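Local coordinates for transketolase (Campylobacter jejuni, PDB 3L84), which belongs to the transketolase family of thiamine diphosphate-dependent enzymes, with two thiamine diphosphate-fold domains followed by a smaller C-terminal domain, at residues F471-D475 with S533-V537; L520-K524 with A544-E548; A526-A532 with F552-S558; L539-S543 with F620-V626. All blocks are in the same frame, centred on the assembly; numbering follows the deposited sequence.

Contacts 2, 3 and 4 lie within one layered unit of alpha and beta structure near the C-terminus, and contact 1 joins that unit to the preceding domain. Contact 3, mostly buried, is the parallel pairing of two strands of the sheet and rests on backbone hydrogen bonds. Helix 537-549 links those strands and serves two further contacts: its polar surface meets the bulged edge strand in contact 2, at the surface, and its apolar side takes helix 622-629 in the partly buried contact 4. Contact 1, also buried, gathers at the loop leading into the same helix, where an arginine and glutamate pair. Polar bonding thus dominates contacts 1 and 2, and side-chain packing contact 4.

Contact 1: F471-D475 with S533-V537; sequences FRPAD and SGSEV
R472 extends from the loop after strand 469-471 into the turn S533-V537, with CG anti to the backbone N (chi1 -175°) and the chain straight as far as NE. Beyond CB, CG passes 4.0 Å from G534 CA. CD comes within 3.5 Å of S533 OG. NE turns to D442 in a salt bridge, leaving the bonds of this contact to the two terminal nitrogens. NH1 donates to S533 OG at 2.9 Å, close to the guanidinium plane; the same hydroxyl is also hydrogen-bonded to E585. NH1 and NH2 both donate to OE1 of E536, each at 3.0 Å, a salt bridge with an end-on grip on a single oxygen in which NH2 uses the syn lone pair and NH1 arrives nearly along the C-O axis. The carboxylate lies almost coplanar with the guanidinium, 27° apart, and its other oxygen, OE2, accepts from S535 OG at 2.6 Å. G534 CA and S535 N lie over one guanidinium face. Nearer the backbone, G534 N makes a weak hydrogen bond to R472 O, and A474 CB packs on V537 CG2 at 3.8 Å. The contact joins the pyrimidine-binding and C-terminal parts of the chain. With D442 on one side and E536 on another, the buried positive charge is probably well balanced, and the in-plane bonds fix the rotation of the guanidinium; E536 OE1, which also accepts from A586 N, is likewise firmly placed.

Contact 2: L520-K524 with A544-E548; sequences LKESK and ANELE
K521 belongs, with L520, to a classic beta bulge of edge strand 518-521, where both face V556 of strand 554-558, and from there its side chain reaches across to A544 and N545 of helix 537-549. The chain is fully extended, with CG anti to the backbone N (chi1 -179°), and this length carries the ammonium group to the helix. NZ donates a weak hydrogen bond to N545 OD1 at 2.9 Å. It also stands 3.8 Å from the methyl CB of A544 and 3.6 Å from CG of E548. E548 approaches from the opposite direction, its chain bent at chi2 (-93°), which swings the carboxylate toward S523. Its OE2 lies 3.6 Å from K521 CE. The charged atoms themselves, K521 NZ and E548 OE2, remain 4.3 Å apart, too far for a salt bridge, though the opposite charges should still attract. The polar partner of OE2 across the contact is instead S523 OG, at 2.8 Å. S523 OG also lies within hydrogen-bonding reach of C554 O. OE2 also accepts from C554 N, and S523 N donates to N555 OD1, tying both segments to strand 554-558. K521 thus reaches from the sheet edge to the helix and E548 from the helix back to the loop after that strand edge, at the protein surface, while A544 packs inward on V556 and L547 meets helix 622-629.

Contact 3: A526-A532 with F552-S558; sequences AKFTLLA and FACNVVS
F528 and F552 both hold CG anti to the carbonyl carbon (chi1 -61° and -55°), which lays the two rings side by side, pointing the same way. Their planes are inclined at 48°, an oblique pair that meets with F528 CE2 3.7 Å from F552 CD1. In T529 the methyl CG2 is the branch anti to the backbone N, and this brings it 3.6 Å from CG2 of V557. The hydroxyl OG1 rests 3.4 Å from N555 CB and takes its hydrogen bond with K578 O instead. Strands 528-532 and 554-558 run parallel as neighbours in the C-terminal mixed sheet, the two strands of a beta-alpha-beta unit whose connection is helix 537-549. Their ladder starts from F528 O, which accepts from N555 N in the carbonyl plane. L530 N then donates to N555 O at 2.9 Å, and L530 O accepts from V557 N at 2.8 Å. A532 N closes the series on V557 O at 3.0 Å, and just before the strands K527 N donates to A553 O from above the carbonyl plane. On the face with F528, L530 CD1 lies 4.0 Å from C554 SG, and this side is covered by helices 537-549 and 622-629. On the face with T529, L531 CD1 meets V557 CG1 at 4.0 Å, and the N555 amide is held by L576 O and S523 N.

Contact 4: L539-S543 with F620-V626; sequences LCLES and FSVSKLV
Helix 537-549 sets L539 and S543 against the start of helix 622-629, two helices of the C-terminal domain whose local axes cross at -72° and approach to 9.4 Å. L539 reaches across with both branches. L539 CD2 comes to the edge of the F620 ring, 3.8 Å from F620 CD1. Its CD1 presses on the backbone at the helix start, 3.4 Å from S621 C. S621 is the N-cap there, OG accepting from K624 N at 3.1 Å. Both helices, with the loop residue F620, lie on the mixed sheet of this domain, where L539, C540, F620 and L625 all touch V584 of strand 580-584. One turn along, S543 keeps OG beside its own backbone N (chi1 -63°), and the hydroxyl donates back to L539 O at 2.8 Å. S543 N grips that same carbonyl from the opposite face, so the proton of the buried hydroxyl is used inside its own helix, and apolar groups can pack against the oxygen. L625 CD2 lies on it, 3.5 Å from OG, and also touches L539 CG. At the outer side V622 CG2 packs on E542 CB at 3.6 Å, while V626 CG2 reaches the backbone and CB of S543.

Contact 1: F471-D475 with S533-V537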
loop_
_atom_site.group_PDB
_atom_site.type_symbol
_atom_site.label_atom_id
_atom_site.label_comp_id
_atom_site.label_asym_id
_atom_site.label_seq_id
_atom_site.Cartn_x
_atom_site.Cartn_y
_atom_site.Cartn_z
ATOM N N PHE A 471 -10.144 15.283 -6.992
ATOM C CA PHE A 471 -10.212 16.284 -8.057
ATOM C C PHE A 471 -9.318 15.905 -9.211
ATOM O O PHE A 471 -8.148 15.574 -9.002
ATOM C CB PHE A 471 -9.788 17.645 -7.553
ATOM C CG PHE A 471 -10.717 18.244 -6.557
ATOM C CD1 PHE A 471 -11.912 18.796 -6.958
ATOM C CD2 PHE A 471 -10.409 18.236 -5.210
ATOM C CE1 PHE A 471 -12.760 19.397 -6.036
ATOM C CE2 PHE A 471 -11.276 18.834 -4.304
ATOM C CZ PHE A 471 -12.430 19.393 -4.745
ATOM N N ARG A 472 -9.830 15.946 -10.434
ATOM C CA ARG A 472 -9.034 15.672 -11.640
ATOM C C ARG A 472 -9.267 16.844 -12.609
ATOM O O ARG A 472 -10.066 16.753 -13.546
ATOM C CB ARG A 472 -9.367 14.328 -12.229
ATOM C CG ARG A 472 -8.524 13.914 -13.371
ATOM C CD ARG A 472 -8.691 12.428 -13.757
ATOM N NE ARG A 472 -7.785 12.038 -14.852
ATOM C CZ ARG A 472 -8.114 11.807 -16.110
ATOM N NH1 ARG A 472 -9.359 11.801 -16.531
ATOM N NH2 ARG A 472 -7.141 11.502 -16.944
ATOM N N PRO A 473 -8.574 17.969 -12.388
ATOM C CA PRO A 473 -8.888 19.187 -13.134
ATOM C C PRO A 473 -8.463 19.085 -14.586
ATOM O O PRO A 473 -7.434 18.483 -14.908
ATOM C CB PRO A 473 -8.089 20.267 -12.404
ATOM C CG PRO A 473 -6.987 19.533 -11.755
ATOM C CD PRO A 473 -7.583 18.218 -11.315
ATOM N N ALA A 474 -9.261 19.667 -15.476
ATOM C CA ALA A 474 -8.953 19.681 -16.886
ATOM C C ALA A 474 -8.075 20.850 -17.284
ATOM O O ALA A 474 -7.459 20.808 -18.368
ATOM C CB ALA A 474 -10.225 19.709 -17.693
ATOM N N ASP A 475 -7.935 21.849 -16.440
ATOM C CA ASP A 475 -7.098 23.023 -16.768
ATOM C C ASP A 475 -6.746 23.727 -15.485
ATOM O O ASP A 475 -7.154 23.303 -14.405
ATOM C CB ASP A 475 -7.757 23.955 -17.827
ATOM C CG ASP A 475 -8.936 24.755 -17.331
ATOM O OD1 ASP A 475 -9.304 24.695 -16.141
ATOM O OD2 ASP A 475 -9.478 25.538 -18.169
ATOM N N SER A 533 -13.398 13.864 -17.435
ATOM C CA SER A 533 -12.586 14.613 -16.497
ATOM C C SER A 533 -11.175 14.811 -17.061
ATOM O O SER A 533 -10.718 14.104 -17.970
ATOM C CB SER A 533 -12.487 13.895 -15.151
ATOM O OG SER A 533 -11.784 12.680 -15.268
ATOM N N GLY A 534 -10.444 15.746 -16.481
ATOM C CA GLY A 534 -9.050 15.915 -16.737
ATOM C C GLY A 534 -8.693 15.973 -18.196
ATOM O O GLY A 534 -9.340 16.695 -18.983
ATOM N N SER A 535 -7.673 15.224 -18.562
ATOM C CA SER A 535 -7.123 15.202 -19.903
ATOM C C SER A 535 -8.081 14.750 -20.982
ATOM O O SER A 535 -7.761 14.938 -22.153
ATOM C CB SER A 535 -5.854 14.356 -19.956
ATOM O OG SER A 535 -6.111 13.046 -19.433
ATOM N N GLU A 536 -9.229 14.176 -20.643
ATOM C CA GLU A 536 -10.179 13.730 -21.690
ATOM C C GLU A 536 -11.247 14.737 -22.050
ATOM O O GLU A 536 -12.029 14.504 -22.967
ATOM C CB GLU A 536 -10.794 12.374 -21.275
ATOM C CG GLU A 536 -9.841 11.229 -21.493
ATOM C CD GLU A 536 -8.617 11.299 -20.609
ATOM O OE1 GLU A 536 -8.779 11.067 -19.382
ATOM O OE2 GLU A 536 -7.503 11.585 -21.111
ATOM N N VAL A 537 -11.292 15.875 -21.369
ATOM C CA VAL A 537 -12.355 16.849 -21.651
ATOM C C VAL A 537 -12.219 17.439 -23.049
ATOM O O VAL A 537 -13.182 17.573 -23.787
ATOM C CB VAL A 537 -12.405 17.967 -20.557
ATOM C CG1 VAL A 537 -13.402 19.085 -20.948
ATOM C CG2 VAL A 537 -12.807 17.379 -19.229
#

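Contact 2: L520-K524 with A544-E548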
loop_
_atom_site.group_PDB
_atom_site.type_symbol
_atom_site.label_atom_id
_atom_site.label_comp_id
_atom_site.label_asym_id
_atom_site.label_seq_id
_atom_site.Cartn_x
_atom_site.Cartn_y
_atom_site.Cartn_z
ATOM N N LEU A 520 -19.974 22.480 -20.128
ATOM C CA LEU A 520 -19.108 23.295 -21.002
ATOM C C LEU A 520 -19.810 23.617 -22.313
ATOM O O LEU A 520 -19.457 24.584 -22.989
ATOM C CB LEU A 520 -17.797 22.552 -21.360
ATOM C CG LEU A 520 -16.847 22.434 -20.221
ATOM C CD1 LEU A 520 -15.722 21.503 -20.606
ATOM C CD2 LEU A 520 -16.294 23.805 -19.842
ATOM N N LYS A 521 -20.752 22.767 -22.715
ATOM C CA LYS A 521 -21.480 22.942 -23.975
ATOM C C LYS A 521 -22.851 22.397 -23.742
ATOM O O LYS A 521 -22.996 21.311 -23.163
ATOM C CB LYS A 521 -20.784 22.201 -25.129
ATOM C CG LYS A 521 -21.443 22.325 -26.481
ATOM C CD LYS A 521 -20.611 21.553 -27.497
ATOM C CE LYS A 521 -21.232 21.467 -28.862
ATOM N NZ LYS A 521 -20.146 21.127 -29.834
ATOM N N GLU A 522 -23.865 23.153 -24.141
ATOM C CA GLU A 522 -25.257 22.753 -23.950
ATOM C C GLU A 522 -26.005 23.001 -25.227
ATOM O O GLU A 522 -25.952 24.100 -25.766
ATOM C CB GLU A 522 -25.908 23.529 -22.811
ATOM C CG GLU A 522 -27.334 23.065 -22.414
ATOM C CD GLU A 522 -27.888 23.706 -21.163
ATOM O OE1 GLU A 522 -27.514 24.852 -20.846
ATOM O OE2 GLU A 522 -28.736 23.077 -20.503
ATOM N N SER A 523 -26.727 21.987 -25.665
ATOM C CA SER A 523 -27.523 22.070 -26.878
ATOM C C SER A 523 -28.952 21.662 -26.594
ATOM O O SER A 523 -29.199 20.677 -25.881
ATOM C CB SER A 523 -26.935 21.165 -27.960
ATOM O OG SER A 523 -25.587 21.512 -28.244
ATOM N N LYS A 524 -29.888 22.390 -27.208
ATOM C CA LYS A 524 -31.296 22.057 -27.128
ATOM C C LYS A 524 -31.520 20.662 -27.719
ATOM O O LYS A 524 -30.935 20.296 -28.747
ATOM C CB LYS A 524 -32.130 23.115 -27.865
ATOM N N ALA A 544 -17.635 16.390 -29.738
ATOM C CA ALA A 544 -18.956 16.996 -29.778
ATOM C C ALA A 544 -19.072 17.952 -30.983
ATOM O O ALA A 544 -20.080 17.975 -31.667
ATOM C CB ALA A 544 -19.240 17.737 -28.487
ATOM N N ASN A 545 -18.006 18.685 -31.283
ATOM C CA ASN A 545 -17.989 19.581 -32.465
ATOM C C ASN A 545 -18.146 18.758 -33.744
ATOM O O ASN A 545 -18.884 19.128 -34.651
ATOM C CB ASN A 545 -16.665 20.367 -32.532
ATOM C CG ASN A 545 -16.598 21.491 -31.541
ATOM O OD1 ASN A 545 -17.630 21.961 -31.047
ATOM N ND2 ASN A 545 -15.367 21.935 -31.217
ATOM N N GLU A 546 -17.458 17.625 -33.835
ATOM C CA GLU A 546 -17.611 16.758 -34.985
ATOM C C GLU A 546 -19.029 16.169 -35.079
ATOM O O GLU A 546 -19.621 16.135 -36.163
ATOM C CB GLU A 546 -16.544 15.650 -34.974
ATOM C CG GLU A 546 -16.602 14.684 -36.173
ATOM C CD GLU A 546 -16.353 15.361 -37.511
ATOM O OE1 GLU A 546 -15.702 16.431 -37.515
ATOM O OE2 GLU A 546 -16.801 14.814 -38.555
ATOM N N LEU A 547 -19.578 15.711 -33.957
ATOM C CA LEU A 547 -20.933 15.167 -33.920
ATOM C C LEU A 547 -21.947 16.237 -34.350
ATOM O O LEU A 547 -22.840 15.947 -35.125
ATOM C CB LEU A 547 -21.270 14.595 -32.529
ATOM C CG LEU A 547 -20.645 13.243 -32.138
ATOM C CD1 LEU A 547 -20.634 13.067 -30.645
ATOM C CD2 LEU A 547 -21.376 12.085 -32.795
ATOM N N GLU A 548 -21.767 17.472 -33.899
ATOM C CA GLU A 548 -22.642 18.584 -34.300
ATOM C C GLU A 548 -22.529 18.849 -35.814
ATOM O O GLU A 548 -23.541 19.083 -36.480
ATOM C CB GLU A 548 -22.307 19.836 -33.486
ATOM C CG GLU A 548 -22.665 19.738 -32.017
ATOM C CD GLU A 548 -24.041 20.268 -31.632
ATOM O OE1 GLU A 548 -24.854 20.637 -32.535
ATOM O OE2 GLU A 548 -24.310 20.319 -30.414
#

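Contact 3: A526-A532 with F552-S558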
loop_
_atom_site.group_PDB
_atom_site.type_symbol
_atom_site.label_atom_id
_atom_site.label_comp_id
_atom_site.label_asym_id
_atom_site.label_seq_id
_atom_site.Cartn_x
_atom_site.Cartn_y
_atom_site.Cartn_z
ATOM N N ALA A 526 -30.466 17.757 -26.879
ATOM C CA ALA A 526 -29.247 16.999 -27.025
ATOM C C ALA A 526 -29.564 15.531 -27.152
ATOM O O ALA A 526 -30.355 14.997 -26.383
ATOM C CB ALA A 526 -28.318 17.239 -25.815
ATOM N N LYS A 527 -28.925 14.896 -28.125
ATOM C CA LYS A 527 -29.015 13.486 -28.349
ATOM C C LYS A 527 -27.955 12.727 -27.559
ATOM O O LYS A 527 -28.169 11.556 -27.221
ATOM C CB LYS A 527 -28.814 13.193 -29.842
ATOM C CG LYS A 527 -29.839 13.849 -30.782
ATOM C CD LYS A 527 -31.250 13.349 -30.487
ATOM C CE LYS A 527 -32.256 13.809 -31.542
ATOM N NZ LYS A 527 -33.522 13.017 -31.456
ATOM N N PHE A 528 -26.820 13.381 -27.316
ATOM C CA PHE A 528 -25.700 12.762 -26.594
ATOM C C PHE A 528 -25.170 13.735 -25.578
ATOM O O PHE A 528 -25.185 14.940 -25.833
ATOM C CB PHE A 528 -24.534 12.436 -27.521
ATOM C CG PHE A 528 -24.874 11.478 -28.604
ATOM C CD1 PHE A 528 -25.203 10.165 -28.312
ATOM C CD2 PHE A 528 -24.850 11.881 -29.930
ATOM C CE1 PHE A 528 -25.521 9.290 -29.323
ATOM C CE2 PHE A 528 -25.180 11.003 -30.947
ATOM C CZ PHE A 528 -25.508 9.709 -30.630
ATOM N N THR A 529 -24.678 13.221 -24.448
ATOM C CA THR A 529 -23.891 13.993 -23.503
ATOM C C THR A 529 -22.562 13.302 -23.355
ATOM O O THR A 529 -22.540 12.103 -23.066
ATOM C CB THR A 529 -24.592 14.158 -22.136
ATOM O OG1 THR A 529 -25.826 14.875 -22.317
ATOM C CG2 THR A 529 -23.719 14.918 -21.147
ATOM N N LEU A 530 -21.465 14.027 -23.575
ATOM C CA LEU A 530 -20.110 13.487 -23.387
ATOM C C LEU A 530 -19.605 14.030 -22.076
ATOM O O LEU A 530 -19.568 15.258 -21.903
ATOM C CB LEU A 530 -19.209 13.915 -24.542
ATOM C CG LEU A 530 -19.551 13.333 -25.938
ATOM C CD1 LEU A 530 -20.783 13.901 -26.612
ATOM C CD2 LEU A 530 -18.343 13.556 -26.839
ATOM N N LEU A 531 -19.298 13.153 -21.155
ATOM C CA LEU A 531 -18.875 13.473 -19.799
ATOM C C LEU A 531 -17.431 13.020 -19.636
ATOM O O LEU A 531 -17.130 11.845 -19.926
ATOM C CB LEU A 531 -19.786 12.749 -18.793
ATOM C CG LEU A 531 -19.493 12.973 -17.327
ATOM C CD1 LEU A 531 -20.761 12.913 -16.485
ATOM C CD2 LEU A 531 -18.471 11.995 -16.839
ATOM N N ALA A 532 -16.557 13.893 -19.146
ATOM C CA ALA A 532 -15.173 13.516 -18.987
ATOM C C ALA A 532 -14.580 14.296 -17.848
ATOM O O ALA A 532 -15.140 15.302 -17.406
ATOM C CB ALA A 532 -14.382 13.785 -20.264
ATOM N N PHE A 552 -25.754 15.890 -34.988
ATOM C CA PHE A 552 -26.167 15.428 -33.658
ATOM C C PHE A 552 -25.912 16.470 -32.579
ATOM O O PHE A 552 -24.755 16.788 -32.303
ATOM C CB PHE A 552 -25.436 14.147 -33.282
ATOM C CG PHE A 552 -25.598 13.031 -34.296
ATOM C CD1 PHE A 552 -26.636 12.121 -34.184
ATOM C CD2 PHE A 552 -24.690 12.888 -35.335
ATOM C CE1 PHE A 552 -26.791 11.095 -35.124
ATOM C CE2 PHE A 552 -24.844 11.861 -36.292
ATOM C CZ PHE A 552 -25.889 10.977 -36.165
ATOM N N ALA A 553 -26.977 16.931 -31.933
ATOM C CA ALA A 553 -26.865 17.892 -30.830
ATOM C C ALA A 553 -26.226 17.233 -29.608
ATOM O O ALA A 553 -26.636 16.134 -29.236
ATOM C CB ALA A 553 -28.248 18.447 -30.474
ATOM N N CYS A 554 -25.253 17.909 -28.995
ATOM C CA CYS A 554 -24.513 17.361 -27.864
ATOM C C CYS A 554 -24.364 18.313 -26.688
ATOM O O CYS A 554 -24.239 19.536 -26.869
ATOM C CB CYS A 554 -23.096 17.033 -28.280
ATOM S SG CYS A 554 -22.933 15.766 -29.467
ATOM N N ASN A 555 -24.454 17.754 -25.488
ATOM C CA ASN A 555 -23.914 18.380 -24.280
ATOM C C ASN A 555 -22.497 17.884 -24.045
ATOM O O ASN A 555 -22.178 16.757 -24.381
ATOM C CB ASN A 555 -24.769 18.046 -23.039
ATOM C CG ASN A 555 -26.062 18.841 -22.951
ATOM O OD1 ASN A 555 -26.399 19.663 -23.827
ATOM N ND2 ASN A 555 -26.780 18.629 -21.840
ATOM N N VAL A 556 -21.659 18.718 -23.420
ATOM C CA VAL A 556 -20.359 18.290 -22.921
ATOM C C VAL A 556 -20.278 18.725 -21.467
ATOM O O VAL A 556 -20.490 19.899 -21.141
ATOM C CB VAL A 556 -19.191 18.888 -23.708
ATOM C CG1 VAL A 556 -17.869 18.422 -23.114
ATOM C CG2 VAL A 556 -19.265 18.496 -25.209
ATOM N N VAL A 557 -19.986 17.755 -20.627
ATOM C CA VAL A 557 -19.856 17.914 -19.203
ATOM C C VAL A 557 -18.431 17.658 -18.772
ATOM O O VAL A 557 -17.846 16.625 -19.125
ATOM C CB VAL A 557 -20.784 16.904 -18.482
ATOM C CG1 VAL A 557 -20.500 16.864 -16.952
ATOM C CG2 VAL A 557 -22.269 17.205 -18.748
ATOM N N SER A 558 -17.882 18.614 -18.024
ATOM C CA SER A 558 -16.624 18.409 -17.322
ATOM C C SER A 558 -16.917 17.986 -15.884
ATOM O O SER A 558 -17.746 18.621 -15.209
ATOM C CB SER A 558 -15.768 19.668 -17.344
ATOM O OG SER A 558 -14.532 19.424 -16.650
#

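Contact 4: L539-S543 with F620-V626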
loop_
_atom_site.group_PDB
_atom_site.type_symbol
_atom_site.label_atom_id
_atom_site.label_comp_id
_atom_site.label_asym_id
_atom_site.label_seq_id
_atom_site.Cartn_x
_atom_site.Cartn_y
_atom_site.Cartn_z
ATOM N N LEU A 539 -10.864 16.105 -25.685
ATOM C CA LEU A 539 -11.279 15.088 -26.660
ATOM C C LEU A 539 -12.797 15.115 -26.830
ATOM O O LEU A 539 -13.317 14.984 -27.951
ATOM C CB LEU A 539 -10.790 13.690 -26.189
ATOM C CG LEU A 539 -11.368 12.516 -26.950
ATOM C CD1 LEU A 539 -10.966 12.480 -28.407
ATOM C CD2 LEU A 539 -10.924 11.211 -26.263
ATOM N N CYS A 540 -13.513 15.249 -25.722
ATOM C CA CYS A 540 -14.972 15.311 -25.778
ATOM C C CYS A 540 -15.475 16.602 -26.418
ATOM O O CYS A 540 -16.434 16.564 -27.177
ATOM C CB CYS A 540 -15.578 15.142 -24.408
ATOM S SG CYS A 540 -15.374 13.462 -23.768
ATOM N N LEU A 541 -14.840 17.741 -26.160
ATOM C CA LEU A 541 -15.242 18.972 -26.833
ATOM C C LEU A 541 -15.068 18.826 -28.361
ATOM O O LEU A 541 -15.956 19.208 -29.150
ATOM C CB LEU A 541 -14.462 20.185 -26.300
ATOM C CG LEU A 541 -14.856 20.606 -24.909
ATOM C CD1 LEU A 541 -13.759 21.539 -24.330
ATOM C CD2 LEU A 541 -16.241 21.275 -24.859
ATOM N N GLU A 542 -13.906 18.325 -28.783
ATOM C CA GLU A 542 -13.620 18.139 -30.195
ATOM C C GLU A 542 -14.561 17.132 -30.811
ATOM O O GLU A 542 -15.024 17.315 -31.945
ATOM C CB GLU A 542 -12.164 17.715 -30.416
ATOM C CG GLU A 542 -11.120 18.777 -29.957
ATOM C CD GLU A 542 -10.856 19.869 -30.971
ATOM O OE1 GLU A 542 -10.157 19.602 -31.965
ATOM O OE2 GLU A 542 -11.323 21.004 -30.746
ATOM N N SER A 543 -14.874 16.067 -30.075
ATOM C CA SER A 543 -15.785 15.051 -30.586
ATOM C C SER A 543 -17.218 15.581 -30.704
ATOM O O SER A 543 -17.914 15.298 -31.675
ATOM C CB SER A 543 -15.762 13.790 -29.730
ATOM O OG SER A 543 -14.461 13.200 -29.764
ATOM N N PHE A 620 -8.112 6.951 -27.789
ATOM C CA PHE A 620 -8.405 8.356 -27.431
ATOM C C PHE A 620 -8.102 9.279 -28.574
ATOM O O PHE A 620 -7.088 9.961 -28.608
ATOM C CB PHE A 620 -7.726 8.736 -26.106
ATOM C CG PHE A 620 -8.256 7.936 -24.953
ATOM C CD1 PHE A 620 -9.428 8.326 -24.317
ATOM C CD2 PHE A 620 -7.656 6.764 -24.555
ATOM C CE1 PHE A 620 -9.969 7.558 -23.306
ATOM C CE2 PHE A 620 -8.205 5.992 -23.556
ATOM C CZ PHE A 620 -9.378 6.382 -22.928
ATOM N N SER A 621 -8.983 9.210 -29.571
ATOM C CA SER A 621 -8.962 10.108 -30.737
ATOM C C SER A 621 -10.389 10.487 -31.058
ATOM O O SER A 621 -11.322 9.749 -30.744
ATOM C CB SER A 621 -8.327 9.458 -31.970
ATOM O OG SER A 621 -9.220 8.502 -32.529
ATOM N N VAL A 622 -10.549 11.613 -31.731
ATOM C CA VAL A 622 -11.878 12.055 -32.121
ATOM C C VAL A 622 -12.546 10.998 -33.015
ATOM O O VAL A 622 -13.722 10.646 -32.837
ATOM C CB VAL A 622 -11.825 13.436 -32.821
ATOM C CG1 VAL A 622 -13.194 13.795 -33.479
ATOM C CG2 VAL A 622 -11.407 14.475 -31.806
ATOM N N SER A 623 -11.844 10.507 -34.024
ATOM C CA SER A 623 -12.470 9.582 -34.965
ATOM C C SER A 623 -12.964 8.323 -34.244
ATOM O O SER A 623 -14.070 7.852 -34.512
ATOM C CB SER A 623 -11.503 9.202 -36.082
ATOM O OG SER A 623 -11.239 10.316 -36.922
ATOM N N LYS A 624 -12.154 7.787 -33.336
ATOM C CA LYS A 624 -12.543 6.548 -32.659
ATOM C C LYS A 624 -13.692 6.780 -31.688
ATOM O O LYS A 624 -14.596 5.955 -31.558
ATOM C CB LYS A 624 -11.361 5.897 -31.966
ATOM C CG LYS A 624 -10.333 5.346 -32.954
ATOM C CD LYS A 624 -9.153 4.750 -32.262
ATOM C CE LYS A 624 -8.165 4.043 -33.178
ATOM N NZ LYS A 624 -7.002 3.475 -32.423
ATOM N N LEU A 625 -13.650 7.902 -30.959
ATOM C CA LEU A 625 -14.707 8.172 -30.015
ATOM C C LEU A 625 -16.027 8.447 -30.724
ATOM O O LEU A 625 -17.063 7.936 -30.337
ATOM C CB LEU A 625 -14.324 9.315 -29.063
ATOM C CG LEU A 625 -15.404 9.726 -28.084
ATOM C CD1 LEU A 625 -15.862 8.571 -27.199
ATOM C CD2 LEU A 625 -14.895 10.886 -27.200
ATOM N N VAL A 626 -15.983 9.218 -31.790
ATOM C CA VAL A 626 -17.199 9.450 -32.571
ATOM C C VAL A 626 -17.770 8.159 -33.146
ATOM O O VAL A 626 -18.968 7.949 -33.114
ATOM C CB VAL A 626 -16.939 10.468 -33.679
ATOM C CG1 VAL A 626 -18.092 10.499 -34.729
ATOM C CG2 VAL A 626 -16.713 11.863 -33.090
#